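Local structure of FAD:protein FMN transferase (Vibrio cholerae, 6NXI) at residues A5-L10 and L190-V195; D56-R61 and T75-V80; I132-I137 and S143-E148. The protein probably transfers the FMN moiety of FAD to a threonine hydroxyl of a target flavoprotein, releasing AMP, with magnesium or manganese as cofactor. All blocks are in the same frame, centred on the assembly; numbering follows the deposited sequence.

Contact 1 lies at the surface, where edge strand 7-14 of the eight-stranded sheet meets the loop after strand 184-188; contacts 2 and 3 are partly buried neighbours, and contact 3 lies on the opposite side of the chain's centre from contact 1. The centres of contacts 2 and 3 are about 15 Å apart, and they touch where Leu78 CD2 of 75-80 packs on Ile137 CG2 of 132-137 at 3.9 Å. The chemistry follows the setting: contact 1 relies on van der Waals touches and a water, contact 2 on one carboxylate-hydroxyl bond between helices, and contact 3 on backbone pairing with a histidine-aspartate bond. Along the chain, contacts 2 and 3 follow one another inside the loop closed by contact 1.

Contact 1: residues A5-L10 and L190-V195; sequences AEQVHL and LNRDGV
Ala5 and Gln7 pack on Arg192 by van der Waals contact. CB of Ala5 rests 3.5 Å from the backbone O of Arg192, while the aliphatic touch is that of Gln7 CB, 4.0 Å from CB of Arg192. The CD methylene of Arg192 also approaches Gln7 CB, so it is the stem of the arginine, not its guanidinium, that runs past the glutamine. Both Ala5 and Gln7 direct their CB atoms toward the loop, as expected for residues two apart on an extended chain; Glu6 between them turns away. The joined elements are edge strand 7-14 of the large antiparallel sheet, with the residues leading into it, and a type I beta turn, Asn191 to Gly194, in the loop after strand 184-188. Backbone bonding supports the turn, with Gly194 N donating to Asn191 O at 3.0 Å. Side-chain bonding adds an Asx turn, Asn191 OD1 accepting from Asp193 N at 2.8 Å. A second, separate bond to OD1 comes from Val195 N at 3.2 Å, the two donors standing on opposite faces of the amide plane. A water between the segments accepts from Arg192 N at 2.9 Å; its link to Gln7 is doubtful. The extended Gln7 chain, with CG anti to the backbone N (chi1 174°), brings NE2 near that water, and Gln7 also touches Trp197, Lys22 and Ile24.

Contact 2: residues D56-R61 and T75-V80; sequences DSELSR and TQTLTV
Glu58 and Thr77 meet through a single pair of oxygens: in the Glu58 conformer described, one of two, Thr77 OG1 donates to Glu58 OE1 at 2.7 Å. The hydroxyl comes in nearly end-on to the carboxylate C-O bond, which leaves CD of Glu58 4.0 Å from Thr77 OG1. The threonine's carbon side comes near the same oxygen, with Thr77 CB 3.4 Å from Glu58 OE1. Both residues point their CB atoms at the opposing segment. Glu58 then spans the gap with a chain extended beyond CG (chi2 -155°), whereas Thr77 needs only its short branch, its OG1 lying beside the backbone N.

A second hydroxyl joins the pair. Ser74 OG, just ahead of helix 75-90, lies within bonding range of both Glu58 OE1 and Thr77 OG1, though two protons cannot supply all three bonds together. The nearby helix N-terminus would probably favour the charged form of Glu58.

Further out, the backbone around Glu58 is fixed by its own helix start. Ser57 OG accepts from Ser60 N at 3.0 Å, and Arg61 N donates to Ser57 O. Arg61 folds back over the same turn: its NE donates to Asp56 O at 2.8 Å, with that oxygen close to the guanidinium plane, and Glu58 CA lies against one face of the guanidinium, toward its rim. On the other helix, Thr79 N and Thr79 OG1 both donate to Thr75 O, from opposite faces of its carbonyl plane, and Thr77 also packs on Gln49 of helix 32-50.

The Ser57 bond is a classical serine N-cap of helix 58-64, and the contact as a whole ties the first turn of that helix to the first turn of helix 75-90, with Thr77's side chain about 9 Å from the bound FAD.

Contact 3: residues I132-I137 and S143-E148; sequences IEHLTI and SKDIPE
The imidazole of His134 is sandwiched between aliphatic groups. CD1 of Ile146 sits over its centre at 3.9 Å, only 4° from the ring normal, a CH-pi contact, and CG of neighbouring Glu133 covers the opposite face. At the edge lies the carboxylate of Asp145: His134 ND1 donates to Asp145 OD1 over 2.6 Å, meeting the syn lone pair of OD1, which is tilted out of the ring plane. The bond is bent, with an angle of 143° at the hydrogen, and the two planes are turned 73° against each other. Torsions bring both partners to the ring: Asp145 CG lies between its backbone N and carbonyl carbon, and CG1 of Ile146 takes the corresponding place. A negative carboxylate at ND1 would tend to stabilise a protonated imidazole. A water lies within bonding range of Asp145 OD2 and Glu133 O, though it has more acceptors around it than protons to give.

The main chain holds this group in place. Asp145 N donates to His134 O at 3.0 Å, in the carbonyl plane, so His134 and Asp145 are joined through backbone and side chain alike. Beyond them, Thr136 and Ser143 form a hydrogen-bonded antiparallel pair, Thr136 N to Ser143 O and Ser143 N to Thr136 O, the latter at 2.9 Å. Their hydroxyls, Thr136 OG1 and Ser143 OG, also bond at 3.0 Å on the same face of the sheet in the Ser143 conformer described, one of two, either oxygen being a possible donor.

Leu135 and Lys144, a non-hydrogen-bonded pair, occupy the other face. Leu135 packs on Val81 of helix 75-90 and on Leu149, while Lys144 leads away to the carbonyls of His65, Phe62 and Leu149.

The arrangement is a beta hairpin, strands 135-138 and 141-144, belonging to a small three-stranded antiparallel sheet completed by strand 71-72; the histidine-carboxylate bond joins the chain just outside its open end.

Contact 1: residues A5-L10 and L190-V195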
# COMPACT_ATOMS: atom_id res chain seq x y z
N ALA A 5 -10.14 25.72 17.72
CA ALA A 5 -10.49 24.85 16.56
C ALA A 5 -10.92 23.45 17.03
O ALA A 5 -10.18 22.82 17.81
CB ALA A 5 -9.35 24.76 15.58
N GLU A 6 -12.07 22.98 16.53
CA GLU A 6 -12.71 21.71 16.95
C GLU A 6 -12.25 20.62 15.96
O GLU A 6 -12.51 20.77 14.76
CB GLU A 6 -14.24 21.82 16.97
CG GLU A 6 -14.93 20.52 17.41
CD GLU A 6 -16.44 20.36 17.19
OE1 GLU A 6 -17.13 21.38 16.95
OE2 GLU A 6 -16.92 19.19 17.23
N GLN A 7 -11.54 19.62 16.48
CA GLN A 7 -11.15 18.42 15.69
C GLN A 7 -12.20 17.35 15.94
O GLN A 7 -12.58 17.13 17.11
CB GLN A 7 -9.73 17.96 16.07
CG GLN A 7 -9.35 16.65 15.40
CD GLN A 7 -7.92 16.30 15.71
OE1 GLN A 7 -7.62 15.56 16.64
NE2 GLN A 7 -7.01 16.90 14.97
N VAL A 8 -12.64 16.68 14.89
CA VAL A 8 -13.48 15.46 14.93
C VAL A 8 -12.61 14.27 14.51
O VAL A 8 -11.90 14.39 13.49
CB VAL A 8 -14.67 15.64 13.98
CG1 VAL A 8 -15.52 14.39 13.97
CG2 VAL A 8 -15.48 16.89 14.28
N HIS A 9 -12.66 13.19 15.26
CA HIS A 9 -12.01 11.90 14.97
C HIS A 9 -13.09 10.86 14.66
O HIS A 9 -13.93 10.55 15.53
CB HIS A 9 -11.10 11.56 16.13
CG HIS A 9 -10.43 10.25 16.03
ND1 HIS A 9 -9.83 9.65 17.12
CD2 HIS A 9 -10.27 9.40 14.98
CE1 HIS A 9 -9.33 8.49 16.75
NE2 HIS A 9 -9.56 8.32 15.43
N LEU A 10 -13.10 10.34 13.43
CA LEU A 10 -13.94 9.20 13.06
C LEU A 10 -13.09 7.94 12.96
O LEU A 10 -11.95 8.02 12.48
CB LEU A 10 -14.56 9.49 11.69
CG LEU A 10 -15.36 10.79 11.59
CD1 LEU A 10 -15.89 10.93 10.18
CD2 LEU A 10 -16.49 10.85 12.60
N LEU A 190 -4.18 22.03 8.02
CA LEU A 190 -3.63 22.29 9.36
C LEU A 190 -4.41 21.50 10.42
O LEU A 190 -5.63 21.28 10.27
CB LEU A 190 -3.72 23.78 9.65
CG LEU A 190 -3.01 24.70 8.66
CD1 LEU A 190 -3.39 26.12 8.95
CD2 LEU A 190 -1.51 24.49 8.65
N ASN A 191 -3.71 21.11 11.48
CA ASN A 191 -4.27 20.37 12.64
C ASN A 191 -4.96 21.34 13.59
O ASN A 191 -5.19 22.53 13.20
CB ASN A 191 -3.20 19.49 13.28
CG ASN A 191 -2.23 20.24 14.18
OD1 ASN A 191 -2.38 21.44 14.40
ND2 ASN A 191 -1.17 19.56 14.61
N ARG A 192 -5.39 20.83 14.74
CA ARG A 192 -6.27 21.62 15.64
C ARG A 192 -5.48 22.77 16.26
O ARG A 192 -6.11 23.76 16.63
CB ARG A 192 -6.89 20.76 16.74
CG ARG A 192 -5.97 20.25 17.84
CD ARG A 192 -6.80 19.26 18.65
NE ARG A 192 -6.42 19.04 20.05
CZ ARG A 192 -5.23 18.59 20.45
NH1 ARG A 192 -4.27 18.32 19.58
NH2 ARG A 192 -5.01 18.44 21.75
N ASP A 193 -4.15 22.69 16.23
CA ASP A 193 -3.27 23.76 16.75
C ASP A 193 -2.86 24.72 15.63
O ASP A 193 -2.09 25.66 15.89
CB ASP A 193 -2.03 23.19 17.41
CG ASP A 193 -2.32 22.27 18.58
OD1 ASP A 193 -3.24 22.58 19.35
OD2 ASP A 193 -1.61 21.27 18.72
N GLY A 194 -3.37 24.55 14.42
CA GLY A 194 -3.08 25.45 13.29
C GLY A 194 -1.72 25.20 12.68
O GLY A 194 -1.18 26.09 12.01
N VAL A 195 -1.15 24.02 12.91
CA VAL A 195 0.14 23.68 12.26
C VAL A 195 -0.07 22.47 11.37
O VAL A 195 -0.98 21.67 11.57
CB VAL A 195 1.25 23.46 13.28
CG1 VAL A 195 1.53 24.71 14.07
CG2 VAL A 195 0.99 22.26 14.17
O HOH W 1 -4.91 18.11 15.60

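Contact 2: residues D56-R61 and T75-V80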
# COMPACT_ATOMS: atom_id res chain seq x y z
N ASP A 56 -17.05 -12.68 -3.71
CA ASP A 56 -17.88 -12.08 -4.80
C ASP A 56 -17.40 -10.66 -5.14
O ASP A 56 -18.16 -9.91 -5.82
CB ASP A 56 -19.36 -12.20 -4.41
CG ASP A 56 -19.78 -13.64 -4.16
OD1 ASP A 56 -19.43 -14.52 -4.98
OD2 ASP A 56 -20.42 -13.90 -3.12
N SER A 57 -16.21 -10.26 -4.69
CA SER A 57 -15.68 -8.94 -5.11
C SER A 57 -15.37 -8.99 -6.61
O SER A 57 -15.23 -10.10 -7.15
CB SER A 57 -14.46 -8.52 -4.30
OG SER A 57 -13.37 -9.36 -4.65
N GLU A 58 -15.32 -7.85 -7.29
CA GLU A 58 -14.95 -7.81 -8.73
C GLU A 58 -13.60 -8.48 -8.92
O GLU A 58 -13.43 -9.25 -9.85
CB GLU A 58 -14.71 -6.40 -9.25
CG GLU A 58 -15.91 -5.58 -9.53
CD GLU A 58 -15.52 -4.54 -10.57
OE1 GLU A 58 -14.43 -3.91 -10.43
OE2 GLU A 58 -16.26 -4.39 -11.52
N LEU A 59 -12.67 -8.21 -8.02
CA LEU A 59 -11.33 -8.78 -8.19
C LEU A 59 -11.38 -10.29 -7.97
O LEU A 59 -10.68 -11.00 -8.71
CB LEU A 59 -10.37 -8.14 -7.20
CG LEU A 59 -8.96 -8.71 -7.22
CD1 LEU A 59 -8.27 -8.38 -8.50
CD2 LEU A 59 -8.17 -8.15 -6.02
N SER A 60 -12.15 -10.78 -7.01
CA SER A 60 -12.18 -12.25 -6.76
C SER A 60 -12.88 -12.91 -7.95
O SER A 60 -12.43 -13.95 -8.40
CB SER A 60 -12.82 -12.59 -5.48
OG SER A 60 -11.98 -12.14 -4.41
N ARG A 61 -13.93 -12.26 -8.46
CA ARG A 61 -14.60 -12.84 -9.66
C ARG A 61 -13.60 -12.88 -10.83
O ARG A 61 -13.68 -13.87 -11.62
CB ARG A 61 -15.89 -12.08 -9.93
CG ARG A 61 -16.90 -12.33 -8.82
CD ARG A 61 -18.24 -11.74 -9.14
NE ARG A 61 -18.36 -10.41 -8.59
CZ ARG A 61 -18.40 -9.26 -9.28
NH1 ARG A 61 -18.27 -9.23 -10.61
NH2 ARG A 61 -18.52 -8.13 -8.62
N THR A 75 -14.48 1.43 -13.16
CA THR A 75 -13.49 2.50 -13.36
C THR A 75 -12.46 2.45 -12.24
O THR A 75 -11.25 2.59 -12.52
CB THR A 75 -14.17 3.86 -13.39
OG1 THR A 75 -15.10 3.72 -14.46
CG2 THR A 75 -13.20 5.00 -13.61
N GLN A 76 -12.91 2.28 -10.99
CA GLN A 76 -11.96 2.34 -9.84
C GLN A 76 -10.97 1.18 -9.90
O GLN A 76 -9.76 1.37 -9.81
CB GLN A 76 -12.68 2.36 -8.49
CG GLN A 76 -13.62 3.54 -8.29
CD GLN A 76 -15.05 3.29 -8.68
OE1 GLN A 76 -15.36 2.62 -9.68
NE2 GLN A 76 -15.94 3.83 -7.85
N THR A 77 -11.46 -0.03 -10.13
CA THR A 77 -10.55 -1.21 -10.23
C THR A 77 -9.59 -0.97 -11.39
O THR A 77 -8.39 -1.32 -11.29
CB THR A 77 -11.35 -2.50 -10.43
OG1 THR A 77 -12.26 -2.65 -9.33
CG2 THR A 77 -10.44 -3.70 -10.54
N LEU A 78 -10.11 -0.53 -12.55
CA LEU A 78 -9.25 -0.27 -13.72
C LEU A 78 -8.13 0.71 -13.33
O LEU A 78 -6.98 0.43 -13.64
CB LEU A 78 -10.12 0.24 -14.87
CG LEU A 78 -9.55 0.12 -16.28
CD1 LEU A 78 -8.27 0.93 -16.43
CD2 LEU A 78 -9.36 -1.30 -16.68
N THR A 79 -8.46 1.81 -12.64
CA THR A 79 -7.48 2.85 -12.25
C THR A 79 -6.40 2.19 -11.39
O THR A 79 -5.21 2.49 -11.61
CB THR A 79 -8.18 4.01 -11.55
OG1 THR A 79 -9.10 4.54 -12.52
CG2 THR A 79 -7.19 5.06 -11.07
N VAL A 80 -6.79 1.35 -10.43
CA VAL A 80 -5.81 0.74 -9.50
C VAL A 80 -4.96 -0.29 -10.22
O VAL A 80 -3.73 -0.29 -10.08
CB VAL A 80 -6.55 0.15 -8.28
CG1 VAL A 80 -5.58 -0.64 -7.41
CG2 VAL A 80 -7.26 1.26 -7.52

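Contact 3: residues I132-I137 and S143-E148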
# COMPACT_ATOMS: atom_id res chain seq x y z
N ILE A 132 3.49 -10.52 -14.20
CA ILE A 132 2.75 -9.32 -14.68
C ILE A 132 2.46 -9.49 -16.18
O ILE A 132 1.48 -8.89 -16.63
CB ILE A 132 3.56 -8.05 -14.36
CG1 ILE A 132 2.68 -6.80 -14.41
CG2 ILE A 132 4.77 -7.92 -15.26
CD1 ILE A 132 1.71 -6.67 -13.28
N GLU A 133 3.34 -10.17 -16.90
CA GLU A 133 3.24 -10.30 -18.38
C GLU A 133 1.93 -10.99 -18.74
O GLU A 133 1.47 -10.82 -19.92
CB GLU A 133 4.45 -11.03 -18.96
CG GLU A 133 4.56 -12.50 -18.52
CD GLU A 133 5.15 -12.81 -17.15
OE1 GLU A 133 5.58 -11.83 -16.44
OE2 GLU A 133 5.31 -14.07 -16.85
N HIS A 134 1.34 -11.74 -17.80
CA HIS A 134 0.11 -12.55 -18.02
C HIS A 134 -1.15 -11.69 -17.97
O HIS A 134 -2.23 -12.20 -18.35
CB HIS A 134 -0.01 -13.72 -17.04
CG HIS A 134 1.08 -14.73 -17.14
ND1 HIS A 134 1.26 -15.58 -18.25
CD2 HIS A 134 2.02 -15.07 -16.24
CE1 HIS A 134 2.28 -16.37 -18.02
NE2 HIS A 134 2.75 -16.10 -16.77
N LEU A 135 -1.02 -10.45 -17.49
CA LEU A 135 -2.15 -9.55 -17.20
C LEU A 135 -2.13 -8.42 -18.24
O LEU A 135 -1.08 -7.76 -18.34
CB LEU A 135 -2.00 -8.99 -15.78
CG LEU A 135 -3.11 -8.03 -15.32
CD1 LEU A 135 -4.47 -8.71 -15.27
CD2 LEU A 135 -2.78 -7.45 -13.97
N THR A 136 -3.24 -8.17 -18.92
CA THR A 136 -3.34 -7.01 -19.84
C THR A 136 -4.63 -6.23 -19.57
O THR A 136 -5.66 -6.82 -19.13
CB THR A 136 -3.13 -7.46 -21.29
OG1 THR A 136 -3.98 -8.57 -21.54
CG2 THR A 136 -1.71 -7.90 -21.57
N ILE A 137 -4.56 -4.94 -19.90
CA ILE A 137 -5.72 -4.01 -19.85
C ILE A 137 -6.14 -3.70 -21.29
O ILE A 137 -5.26 -3.39 -22.13
CB ILE A 137 -5.37 -2.74 -19.07
CG1 ILE A 137 -5.08 -3.09 -17.61
CG2 ILE A 137 -6.49 -1.73 -19.22
CD1 ILE A 137 -4.73 -1.88 -16.77
N SER A 143 -7.64 -8.91 -18.92
CA SER A 143 -7.52 -10.29 -19.44
C SER A 143 -6.31 -10.98 -18.82
O SER A 143 -5.33 -10.29 -18.42
CB SER A 143 -7.53 -10.39 -20.96
OG SER A 143 -6.88 -9.29 -21.56
N LYS A 144 -6.42 -12.28 -18.70
CA LYS A 144 -5.35 -13.13 -18.15
C LYS A 144 -5.12 -14.25 -19.15
O LYS A 144 -6.13 -14.85 -19.56
CB LYS A 144 -5.74 -13.65 -16.76
CG LYS A 144 -7.11 -14.32 -16.67
CD LYS A 144 -7.69 -14.40 -15.26
CE LYS A 144 -7.40 -15.70 -14.58
NZ LYS A 144 -8.09 -15.79 -13.28
N ASP A 145 -3.86 -14.46 -19.55
CA ASP A 145 -3.53 -15.39 -20.66
C ASP A 145 -3.33 -16.77 -20.05
O ASP A 145 -3.12 -17.73 -20.82
CB ASP A 145 -2.34 -14.92 -21.49
CG ASP A 145 -1.00 -14.94 -20.79
OD1 ASP A 145 -0.89 -15.47 -19.62
OD2 ASP A 145 -0.05 -14.43 -21.41
N ILE A 146 -3.42 -16.88 -18.73
CA ILE A 146 -3.43 -18.20 -18.04
C ILE A 146 -4.58 -18.18 -17.04
O ILE A 146 -4.85 -17.17 -16.38
CB ILE A 146 -2.09 -18.58 -17.37
CG1 ILE A 146 -1.60 -17.56 -16.34
CG2 ILE A 146 -1.01 -18.82 -18.42
CD1 ILE A 146 -0.49 -18.08 -15.47
N PRO A 147 -5.32 -19.31 -16.94
CA PRO A 147 -6.51 -19.41 -16.10
C PRO A 147 -6.29 -19.24 -14.59
O PRO A 147 -7.19 -18.81 -13.93
CB PRO A 147 -7.09 -20.80 -16.42
CG PRO A 147 -5.95 -21.57 -17.04
CD PRO A 147 -5.06 -20.55 -17.71
N GLU A 148 -5.11 -19.57 -14.08
CA GLU A 148 -4.89 -19.69 -12.62
C GLU A 148 -4.39 -18.35 -12.06
O GLU A 148 -4.03 -18.32 -10.85
CB GLU A 148 -3.86 -20.78 -12.31
CG GLU A 148 -4.21 -22.14 -12.90
CD GLU A 148 -3.74 -22.41 -14.33
OE1 GLU A 148 -3.21 -21.48 -15.00
OE2 GLU A 148 -3.87 -23.60 -14.77
O HOH W 2 -0.41 -11.36 -21.73